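Local atomic coordinates of diaminopimelate decarboxylase (Phaeodactylum tricornutum, PDB entry 7JPJ), a protein that probably catalyses the pyridoxal 5'-phosphate-dependent decarboxylation of diaminopimelate in lysine biosynthesis. Residues 27-37 / 284-294; 59-69 / 85-94. All coordinates share one frame; numbering follows the deposited sequence.

From the N terminus, strand 29-33 enters a mixed sheet and runs into helix 34-45, which leads to the parallel strands and helices of the pyridoxal-binding barrel. Contact 2 closes a short excursion there, packing 59-69 directly on 85-94, either side of strand 77-80 in sequence. The chain then completes the barrel and, through helix 282-285, returns to the mixed sheet, where strand 289-300 pairs with 29-33 in contact 1. The larger loop encloses the smaller. Their centres are about 17 Å apart, yet they touch: Leu-37 CD1 meets Ile-67 CD1 at 3.7 Å, and Tyr-32 packs on Cys-62, tying the mixed sheet to the barrel.

Contact 1. Residues 27-37 / 284-294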
loop_
_atom_site.group_PDB
_atom_site.type_symbol
_atom_site.label_atom_id
_atom_site.label_comp_id
_atom_site.label_asym_id
_atom_site.label_seq_id
_atom_site.Cartn_x
_atom_site.Cartn_y
_atom_site.Cartn_z
ATOM N N THR A 27 0.306 -7.998 20.089
ATOM C CA THR A 27 -0.145 -6.984 19.152
ATOM C C THR A 27 0.910 -6.737 18.082
ATOM O O THR A 27 2.098 -6.995 18.294
ATOM C CB THR A 27 -0.456 -5.677 19.895
ATOM O OG1 THR A 27 0.507 -5.473 20.938
ATOM C CG2 THR A 27 -1.857 -5.725 20.499
ATOM N N PRO A 28 0.513 -6.245 16.894
ATOM C CA PRO A 28 -0.851 -5.927 16.454
ATOM C C PRO A 28 -1.612 -7.135 15.921
ATOM O O PRO A 28 -1.010 -8.188 15.707
ATOM C CB PRO A 28 -0.618 -4.905 15.344
ATOM C CG PRO A 28 0.679 -5.314 14.753
ATOM C CD PRO A 28 1.514 -5.861 15.884
ATOM N N LEU A 29 -2.917 -6.981 15.708
ATOM C CA LEU A 29 -3.734 -8.061 15.172
ATOM C C LEU A 29 -5.016 -7.482 14.593
ATOM O O LEU A 29 -5.424 -6.368 14.927
ATOM C CB LEU A 29 -4.055 -9.108 16.244
ATOM C CG LEU A 29 -4.822 -8.612 17.475
ATOM C CD1 LEU A 29 -6.298 -8.999 17.416
ATOM C CD2 LEU A 29 -4.175 -9.141 18.745
ATOM N N TYR A 30 -5.638 -8.256 13.709
ATOM C CA TYR A 30 -6.962 -7.951 13.185
ATOM C C TYR A 30 -7.990 -8.773 13.949
ATOM O O TYR A 30 -7.814 -9.983 14.131
ATOM C CB TYR A 30 -7.066 -8.266 11.691
ATOM C CG TYR A 30 -6.118 -7.510 10.781
ATOM C CD1 TYR A 30 -6.409 -6.221 10.355
ATOM C CD2 TYR A 30 -4.950 -8.104 10.317
ATOM C CE1 TYR A 30 -5.553 -5.536 9.511
ATOM C CE2 TYR A 30 -4.087 -7.427 9.474
ATOM C CZ TYR A 30 -4.393 -6.146 9.072
ATOM O OH TYR A 30 -3.540 -5.473 8.231
ATOM N N ALA A 31 -9.060 -8.117 14.391
ATOM C CA ALA A 31 -10.153 -8.772 15.093
ATOM C C ALA A 31 -11.422 -8.650 14.264
ATOM O O ALA A 31 -11.799 -7.545 13.861
ATOM C CB ALA A 31 -10.362 -8.163 16.480
ATOM N N TYR A 32 -12.069 -9.783 14.002
ATOM C CA TYR A 32 -13.344 -9.828 13.299
ATOM C C TYR A 32 -14.404 -10.411 14.222
ATOM O O TYR A 32 -14.138 -11.360 14.965
ATOM C CB TYR A 32 -13.251 -10.658 12.013
ATOM C CG TYR A 32 -12.182 -10.188 11.049
ATOM C CD1 TYR A 32 -10.887 -10.687 11.124
ATOM C CD2 TYR A 32 -12.467 -9.248 10.062
ATOM C CE1 TYR A 32 -9.904 -10.264 10.244
ATOM C CE2 TYR A 32 -11.491 -8.818 9.178
ATOM C CZ TYR A 32 -10.209 -9.330 9.273
ATOM O OH TYR A 32 -9.224 -8.912 8.401
ATOM N N SER A 33 -15.607 -9.841 14.167
ATOM C CA SER A 33 -16.703 -10.203 15.058
ATOM C C SER A 33 -17.804 -10.897 14.267
ATOM O O SER A 33 -18.334 -10.332 13.305
ATOM C CB SER A 33 -17.254 -8.967 15.768
ATOM O OG SER A 33 -18.646 -9.084 15.992
ATOM N N ILE A 34 -18.150 -12.118 14.684
ATOM C CA ILE A 34 -19.232 -12.859 14.039
ATOM C C ILE A 34 -20.545 -12.090 14.149
ATOM O O ILE A 34 -21.355 -12.079 13.214
ATOM C CB ILE A 34 -19.338 -14.271 14.650
ATOM C CG1 ILE A 34 -18.367 -15.230 13.955
ATOM C CG2 ILE A 34 -20.759 -14.807 14.563
ATOM C CD1 ILE A 34 -18.744 -15.556 12.528
ATOM N N ASP A 35 -20.765 -11.423 15.286
ATOM C CA ASP A 35 -21.978 -10.632 15.476
ATOM C C ASP A 35 -22.112 -9.556 14.404
ATOM O O ASP A 35 -23.185 -9.380 13.817
ATOM C CB ASP A 35 -21.971 -9.997 16.865
ATOM C CG ASP A 35 -22.826 -10.755 17.857
ATOM O OD1 ASP A 35 -23.991 -11.062 17.526
ATOM O OD2 ASP A 35 -22.333 -11.042 18.970
ATOM N N LYS A 36 -21.027 -8.822 14.139
ATOM C CA LYS A 36 -21.076 -7.750 13.150
ATOM C C LYS A 36 -21.174 -8.291 11.726
ATOM O O LYS A 36 -21.701 -7.606 10.841
ATOM C CB LYS A 36 -19.852 -6.847 13.297
ATOM C CG LYS A 36 -20.008 -5.759 14.349
ATOM C CD LYS A 36 -20.901 -4.642 13.839
ATOM C CE LYS A 36 -21.209 -3.630 14.923
ATOM N NZ LYS A 36 -21.982 -2.474 14.389
ATOM N N LEU A 37 -20.674 -9.504 11.482
ATOM C CA LEU A 37 -20.839 -10.109 10.165
ATOM C C LEU A 37 -22.280 -10.540 9.925
ATOM O O LEU A 37 -22.764 -10.478 8.789
ATOM C CB LEU A 37 -19.901 -11.305 10.008
ATOM C CG LEU A 37 -18.407 -11.022 9.837
ATOM C CD1 LEU A 37 -17.614 -12.302 10.014
ATOM C CD2 LEU A 37 -18.122 -10.392 8.480
ATOM N N LEU A 284 -20.241 -5.266 3.844
ATOM C CA LEU A 284 -20.333 -6.561 4.504
ATOM C C LEU A 284 -19.297 -6.761 5.602
ATOM O O LEU A 284 -19.578 -7.468 6.576
ATOM C CB LEU A 284 -20.196 -7.684 3.474
ATOM C CG LEU A 284 -21.462 -8.118 2.738
ATOM C CD1 LEU A 284 -21.097 -8.915 1.503
ATOM C CD2 LEU A 284 -22.359 -8.939 3.651
ATOM N N VAL A 285 -18.113 -6.158 5.484
ATOM C CA VAL A 285 -16.997 -6.533 6.347
ATOM C C VAL A 285 -16.350 -5.334 7.036
ATOM O O VAL A 285 -15.542 -5.509 7.955
ATOM C CB VAL A 285 -15.936 -7.321 5.550
ATOM C CG1 VAL A 285 -16.495 -8.656 5.082
ATOM C CG2 VAL A 285 -15.434 -6.503 4.372
ATOM N N ALA A 286 -16.685 -4.115 6.605
ATOM C CA ALA A 286 -16.019 -2.921 7.124
ATOM C C ALA A 286 -16.107 -2.813 8.642
ATOM O O ALA A 286 -15.084 -2.889 9.330
ATOM C CB ALA A 286 -16.599 -1.655 6.492
ATOM N N MET A 287 -17.317 -2.634 9.173
ATOM C CA MET A 287 -17.502 -2.505 10.616
ATOM C C MET A 287 -17.302 -3.814 11.362
ATOM O O MET A 287 -17.352 -3.811 12.596
ATOM C CB MET A 287 -18.897 -1.956 10.927
ATOM C CG MET A 287 -19.206 -0.619 10.276
ATOM S SD MET A 287 -17.936 0.644 10.504
ATOM C CE MET A 287 -17.759 0.661 12.287
ATOM N N ALA A 288 -17.087 -4.922 10.659
ATOM C CA ALA A 288 -16.901 -6.211 11.305
ATOM C C ALA A 288 -15.457 -6.475 11.704
ATOM O O ALA A 288 -15.193 -7.474 12.381
ATOM C CB ALA A 288 -17.390 -7.339 10.389
ATOM N N GLY A 289 -14.528 -5.612 11.314
ATOM C CA GLY A 289 -13.126 -5.824 11.607
ATOM C C GLY A 289 -12.519 -4.622 12.300
ATOM O O GLY A 289 -12.945 -3.485 12.104
ATOM N N ALA A 290 -11.503 -4.894 13.115
ATOM C CA ALA A 290 -10.863 -3.848 13.897
ATOM C C ALA A 290 -9.392 -4.175 14.089
ATOM O O ALA A 290 -9.035 -5.320 14.379
ATOM C CB ALA A 290 -11.538 -3.675 15.262
ATOM N N LEU A 291 -8.545 -3.159 13.926
ATOM C CA LEU A 291 -7.126 -3.291 14.225
ATOM C C LEU A 291 -6.895 -3.065 15.714
ATOM O O LEU A 291 -7.345 -2.061 16.277
ATOM C CB LEU A 291 -6.307 -2.297 13.401
ATOM C CG LEU A 291 -4.819 -2.195 13.749
ATOM C CD1 LEU A 291 -4.067 -3.447 13.320
ATOM C CD2 LEU A 291 -4.197 -0.952 13.137
ATOM N N VAL A 292 -6.196 -4.000 16.350
ATOM C CA VAL A 292 -5.917 -3.954 17.781
ATOM C C VAL A 292 -4.408 -3.847 17.950
ATOM O O VAL A 292 -3.671 -4.781 17.606
ATOM C CB VAL A 292 -6.471 -5.183 18.513
ATOM C CG1 VAL A 292 -6.275 -5.044 20.010
ATOM C CG2 VAL A 292 -7.937 -5.380 18.179
ATOM N N SER A 293 -3.946 -2.717 18.477
ATOM C CA SER A 293 -2.527 -2.463 18.673
ATOM C C SER A 293 -2.291 -1.908 20.071
ATOM O O SER A 293 -3.229 -1.589 20.807
ATOM C CB SER A 293 -1.980 -1.488 17.621
ATOM O OG SER A 293 -2.511 -0.188 17.812
ATOM N N LYS A 294 -1.017 -1.790 20.431
ATOM C CA LYS A 294 -0.613 -1.249 21.718
ATOM C C LYS A 294 0.157 0.048 21.519
ATOM O O LYS A 294 0.844 0.237 20.509
ATOM C CB LYS A 294 0.240 -2.252 22.508
ATOM C CG LYS A 294 -0.545 -3.003 23.581
ATOM C CD LYS A 294 0.282 -4.096 24.254
ATOM C CE LYS A 294 -0.506 -5.399 24.372
ATOM N NZ LYS A 294 -1.142 -5.563 25.714
#
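Leu-29 and Val-292 form one hydrogen-bonded pair of an antiparallel ladder, and Ala-31 and Ala-290 the next. The bond from Val-292 N to Leu-29 O (2.9 Å) is straight, 171° at the hydrogen; the return from Leu-29 N to Val-292 O bends to 140°. On one face, Leu-29 CG lies alongside Val-292 CB (3.9 Å), next to Ala-31, and helix 14-24 packs on Leu-29 through Cys-20, Ile-21 and Ala-24. At the end of the ladder, Ser-33 N bonds Ala-288 O and Ser-33 OG caps Lys-36 N; in the helix that follows, Leu-37 CD2 packs 3.7 Å from Ala-288 CB, a tight, buried corner. The far end is looser and partly exposed. Thr-27 OG1, turned by a chi1 of 38°, only packs against the methylenes of Lys-294 (3.6 Å to CE), which lie square across it; its hydrogen bond goes to Asp-313. Exchanging Thr-27 for an alanine would probably leave Asp-313 without this hydroxyl and let the methylenes swing. Strand 29-33 also pairs in parallel with 412-415, which builds it into the mixed beta sheet beside the barrel. Main-chain bonds set the pairing, while Leu-29, Ala-31 and Val-292 pack on one side of it.

Contact 2. Residues 59-69 / 85-94; sequences MKACPNASILK and EVRRAMDAGV
Met-59 and Glu-85 run alongside each other head to tail: the thioether SD comes to 3.5 Å from Glu-85 O, and CG lies under the carboxylate near OE1. A chi1 of 58° with an extended chi2 places the sulfur there and against Ala-89 CB; the bend at chi3 sets only CE, toward Glu-85 and Arg-88 CD. Next to it, Pro-63 covers one face of the Arg-88 guanidinium, its CB 3.5 Å above the plane and over the centre. Where the helices come close, Ala-65 CB meets Ala-92 CB at 3.9 Å just past the end of helix 83-91, and Leu-68 CD1 lies against Ala-89 and Ala-92. At the exposed margin, Lys-69 NZ bonds Ala-92 O at 2.8 Å, approaching from above the carbonyl plane, 58° out of it.

A second shell positions these groups. A water links Glu-85 OE1 (2.9 Å) to Lys-60 N, and the same carboxylate oxygen accepts from Ser-81 N. Arg-88 is held by Ser-406 and by a salt bridge to Glu-437, both of the second subunit, which probably balances its charge across the dimer interface. Asn-64 caps helix 65-73 through Ser-66 N, while a Schellman motif at Gly-93 ends helix 83-91 with Ala-92 turned inward.

Neighbouring helices packed outside successive parallel strands, here 53-58, 77-80 and 99-101, are characteristic of the alpha/beta barrel of this decarboxylase family. Lys-60, the predicted cofactor lysine, carries no cofactor here; it follows strand 53-58 and packs against Cys-357 of the second subunit, the predicted proton donor, consistent with an active site shared between subunits.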
loop_
_atom_site.group_PDB
_atom_site.type_symbol
_atom_site.label_atom_id
_atom_site.label_comp_id
_atom_site.label_asym_id
_atom_site.label_seq_id
_atom_site.Cartn_x
_atom_site.Cartn_y
_atom_site.Cartn_z
ATOM N N MET A 59 -14.827 -10.322 -2.392
ATOM C CA MET A 59 -13.824 -10.837 -1.464
ATOM C C MET A 59 -12.535 -10.028 -1.466
ATOM O O MET A 59 -11.715 -10.212 -0.558
ATOM C CB MET A 59 -13.491 -12.294 -1.786
ATOM C CG MET A 59 -12.989 -12.517 -3.200
ATOM S SD MET A 59 -12.660 -14.255 -3.546
ATOM C CE MET A 59 -11.335 -14.579 -2.388
ATOM N N LYS A 60 -12.331 -9.153 -2.455
ATOM C CA LYS A 60 -11.145 -8.304 -2.473
ATOM C C LYS A 60 -11.051 -7.417 -1.238
ATOM O O LYS A 60 -9.967 -6.911 -0.932
ATOM C CB LYS A 60 -11.134 -7.438 -3.734
ATOM C CG LYS A 60 -12.120 -6.279 -3.698
ATOM C CD LYS A 60 -12.387 -5.730 -5.090
ATOM C CE LYS A 60 -13.410 -4.607 -5.055
ATOM N NZ LYS A 60 -13.878 -4.239 -6.417
ATOM N N ALA A 61 -12.161 -7.222 -0.521
ATOM C CA ALA A 61 -12.148 -6.394 0.676
ATOM C C ALA A 61 -11.554 -7.126 1.874
ATOM O O ALA A 61 -10.955 -6.487 2.745
ATOM C CB ALA A 61 -13.566 -5.921 0.996
ATOM N N CYS A 62 -11.708 -8.452 1.933
ATOM C CA CYS A 62 -11.148 -9.286 2.992
ATOM C C CYS A 62 -11.240 -10.759 2.607
ATOM O O CYS A 62 -12.316 -11.363 2.707
ATOM C CB CYS A 62 -11.866 -9.049 4.319
ATOM S SG CYS A 62 -11.031 -9.833 5.716
ATOM N N PRO A 63 -10.130 -11.378 2.187
ATOM C CA PRO A 63 -10.218 -12.712 1.577
ATOM C C PRO A 63 -9.967 -13.879 2.523
ATOM O O PRO A 63 -9.737 -14.996 2.051
ATOM C CB PRO A 63 -9.142 -12.654 0.483
ATOM C CG PRO A 63 -8.172 -11.572 0.931
ATOM C CD PRO A 63 -8.773 -10.817 2.087
ATOM N N ASN A 64 -10.011 -13.655 3.835
ATOM C CA ASN A 64 -9.777 -14.748 4.775
ATOM C C ASN A 64 -10.806 -15.856 4.585
ATOM O O ASN A 64 -11.999 -15.599 4.398
ATOM C CB ASN A 64 -9.819 -14.239 6.217
ATOM C CG ASN A 64 -9.407 -15.303 7.221
ATOM O OD1 ASN A 64 -10.184 -16.203 7.541
ATOM N ND2 ASN A 64 -8.178 -15.208 7.718
ATOM N N ALA A 65 -10.331 -17.104 4.644
ATOM C CA ALA A 65 -11.180 -18.243 4.307
ATOM C C ALA A 65 -12.356 -18.372 5.265
ATOM O O ALA A 65 -13.460 -18.754 4.856
ATOM C CB ALA A 65 -10.353 -19.526 4.298
ATOM N N SER A 66 -12.143 -18.058 6.545
ATOM C CA SER A 66 -13.239 -18.113 7.506
ATOM C C SER A 66 -14.359 -17.154 7.120
ATOM O O SER A 66 -15.543 -17.490 7.241
ATOM C CB SER A 66 -12.724 -17.802 8.911
ATOM O OG SER A 66 -11.771 -18.765 9.324
ATOM N N ILE A 67 -14.008 -15.956 6.651
ATOM C CA ILE A 67 -15.029 -15.029 6.170
ATOM C C ILE A 67 -15.751 -15.617 4.963
ATOM O O ILE A 67 -16.981 -15.534 4.852
ATOM C CB ILE A 67 -14.401 -13.659 5.847
ATOM C CG1 ILE A 67 -13.577 -13.157 7.035
ATOM C CG2 ILE A 67 -15.477 -12.650 5.476
ATOM C CD1 ILE A 67 -14.398 -12.873 8.277
ATOM N N LEU A 68 -14.999 -16.227 4.043
ATOM C CA LEU A 68 -15.620 -16.886 2.898
ATOM C C LEU A 68 -16.529 -18.020 3.349
ATOM O O LEU A 68 -17.656 -18.160 2.861
ATOM C CB LEU A 68 -14.547 -17.412 1.946
ATOM C CG LEU A 68 -13.693 -16.379 1.217
ATOM C CD1 LEU A 68 -12.776 -17.078 0.230
ATOM C CD2 LEU A 68 -14.569 -15.356 0.517
ATOM N N LYS A 69 -16.052 -18.845 4.284
ATOM C CA LYS A 69 -16.860 -19.960 4.765
ATOM C C LYS A 69 -18.119 -19.467 5.470
ATOM O O LYS A 69 -19.185 -20.084 5.353
ATOM C CB LYS A 69 -16.032 -20.845 5.697
ATOM C CG LYS A 69 -14.904 -21.599 5.008
ATOM C CD LYS A 69 -14.029 -22.321 6.023
ATOM C CE LYS A 69 -12.781 -22.913 5.376
ATOM N NZ LYS A 69 -13.105 -23.959 4.362
ATOM N N GLU A 85 -8.309 -14.997 -7.062
ATOM C CA GLU A 85 -9.404 -15.006 -6.101
ATOM C C GLU A 85 -10.389 -16.131 -6.392
ATOM O O GLU A 85 -10.989 -16.685 -5.464
ATOM C CB GLU A 85 -10.117 -13.655 -6.103
ATOM C CG GLU A 85 -9.337 -12.545 -5.420
ATOM C CD GLU A 85 -10.122 -11.251 -5.325
ATOM O OE1 GLU A 85 -11.211 -11.165 -5.935
ATOM O OE2 GLU A 85 -9.650 -10.320 -4.639
ATOM N N VAL A 86 -10.570 -16.480 -7.668
ATOM C CA VAL A 86 -11.426 -17.613 -8.011
ATOM C C VAL A 86 -10.856 -18.894 -7.422
ATOM O O VAL A 86 -11.556 -19.653 -6.742
ATOM C CB VAL A 86 -11.591 -17.725 -9.538
ATOM C CG1 VAL A 86 -12.470 -18.915 -9.887
ATOM C CG2 VAL A 86 -12.165 -16.443 -10.110
ATOM N N ARG A 87 -9.568 -19.148 -7.667
ATOM C CA ARG A 87 -8.930 -20.344 -7.127
ATOM C C ARG A 87 -8.831 -20.289 -5.609
ATOM O O ARG A 87 -8.824 -21.335 -4.951
ATOM C CB ARG A 87 -7.543 -20.520 -7.746
ATOM C CG ARG A 87 -7.551 -20.982 -9.197
ATOM C CD ARG A 87 -6.405 -21.949 -9.476
ATOM N NE ARG A 87 -6.356 -22.371 -10.874
ATOM C CZ ARG A 87 -6.913 -23.486 -11.342
ATOM N NH1 ARG A 87 -7.569 -24.298 -10.522
ATOM N NH2 ARG A 87 -6.813 -23.792 -12.630
ATOM N N ARG A 88 -8.753 -19.087 -5.036
ATOM C CA ARG A 88 -8.694 -18.958 -3.584
ATOM C C ARG A 88 -10.037 -19.301 -2.947
ATOM O O ARG A 88 -10.096 -20.037 -1.955
ATOM C CB ARG A 88 -8.257 -17.540 -3.210
ATOM C CG ARG A 88 -7.919 -17.341 -1.742
ATOM C CD ARG A 88 -7.340 -15.953 -1.504
ATOM N NE ARG A 88 -6.884 -15.772 -0.128
ATOM C CZ ARG A 88 -6.225 -14.703 0.308
ATOM N NH1 ARG A 88 -5.937 -13.712 -0.525
ATOM N NH2 ARG A 88 -5.852 -14.623 1.576
ATOM N N ALA A 89 -11.132 -18.776 -3.510
ATOM C CA ALA A 89 -12.454 -19.042 -2.952
ATOM C C ALA A 89 -12.804 -20.518 -3.024
ATOM O O ALA A 89 -13.478 -21.042 -2.130
ATOM C CB ALA A 89 -13.516 -18.216 -3.677
ATOM N N MET A 90 -12.359 -21.205 -4.076
ATOM C CA MET A 90 -12.645 -22.628 -4.186
ATOM C C MET A 90 -11.868 -23.430 -3.152
ATOM O O MET A 90 -12.298 -24.523 -2.767
ATOM C CB MET A 90 -12.337 -23.115 -5.601
ATOM C CG MET A 90 -13.377 -22.680 -6.616
ATOM S SD MET A 90 -13.143 -23.416 -8.240
ATOM C CE MET A 90 -11.466 -22.893 -8.598
ATOM N N ASP A 91 -10.733 -22.903 -2.682
ATOM C CA ASP A 91 -10.001 -23.568 -1.610
ATOM C C ASP A 91 -10.754 -23.493 -0.288
ATOM O O ASP A 91 -10.634 -24.401 0.543
ATOM C CB ASP A 91 -8.609 -22.955 -1.465
ATOM C CG ASP A 91 -7.597 -23.587 -2.401
ATOM O OD1 ASP A 91 -7.856 -24.714 -2.876
ATOM O OD2 ASP A 91 -6.545 -22.960 -2.664
ATOM N N ALA A 92 -11.534 -22.431 -0.078
ATOM C CA ALA A 92 -12.317 -22.260 1.141
ATOM C C ALA A 92 -13.634 -23.026 1.118
ATOM O O ALA A 92 -14.412 -22.917 2.073
ATOM C CB ALA A 92 -12.591 -20.775 1.384
ATOM N N GLY A 93 -13.903 -23.789 0.061
ATOM C CA GLY A 93 -15.115 -24.571 -0.040
ATOM C C GLY A 93 -16.224 -23.947 -0.855
ATOM O O GLY A 93 -17.300 -24.547 -0.962
ATOM N N VAL A 94 -16.007 -22.772 -1.425
ATOM C CA VAL A 94 -17.053 -22.141 -2.236
ATOM C C VAL A 94 -17.183 -22.897 -3.555
ATOM O O VAL A 94 -16.175 -23.078 -4.261
ATOM C CB VAL A 94 -16.727 -20.665 -2.474
ATOM C CG1 VAL A 94 -17.740 -20.038 -3.418
ATOM C CG2 VAL A 94 -16.692 -19.911 -1.152
HETATM O O HOH W 1 -13.322 -9.274 -5.369
#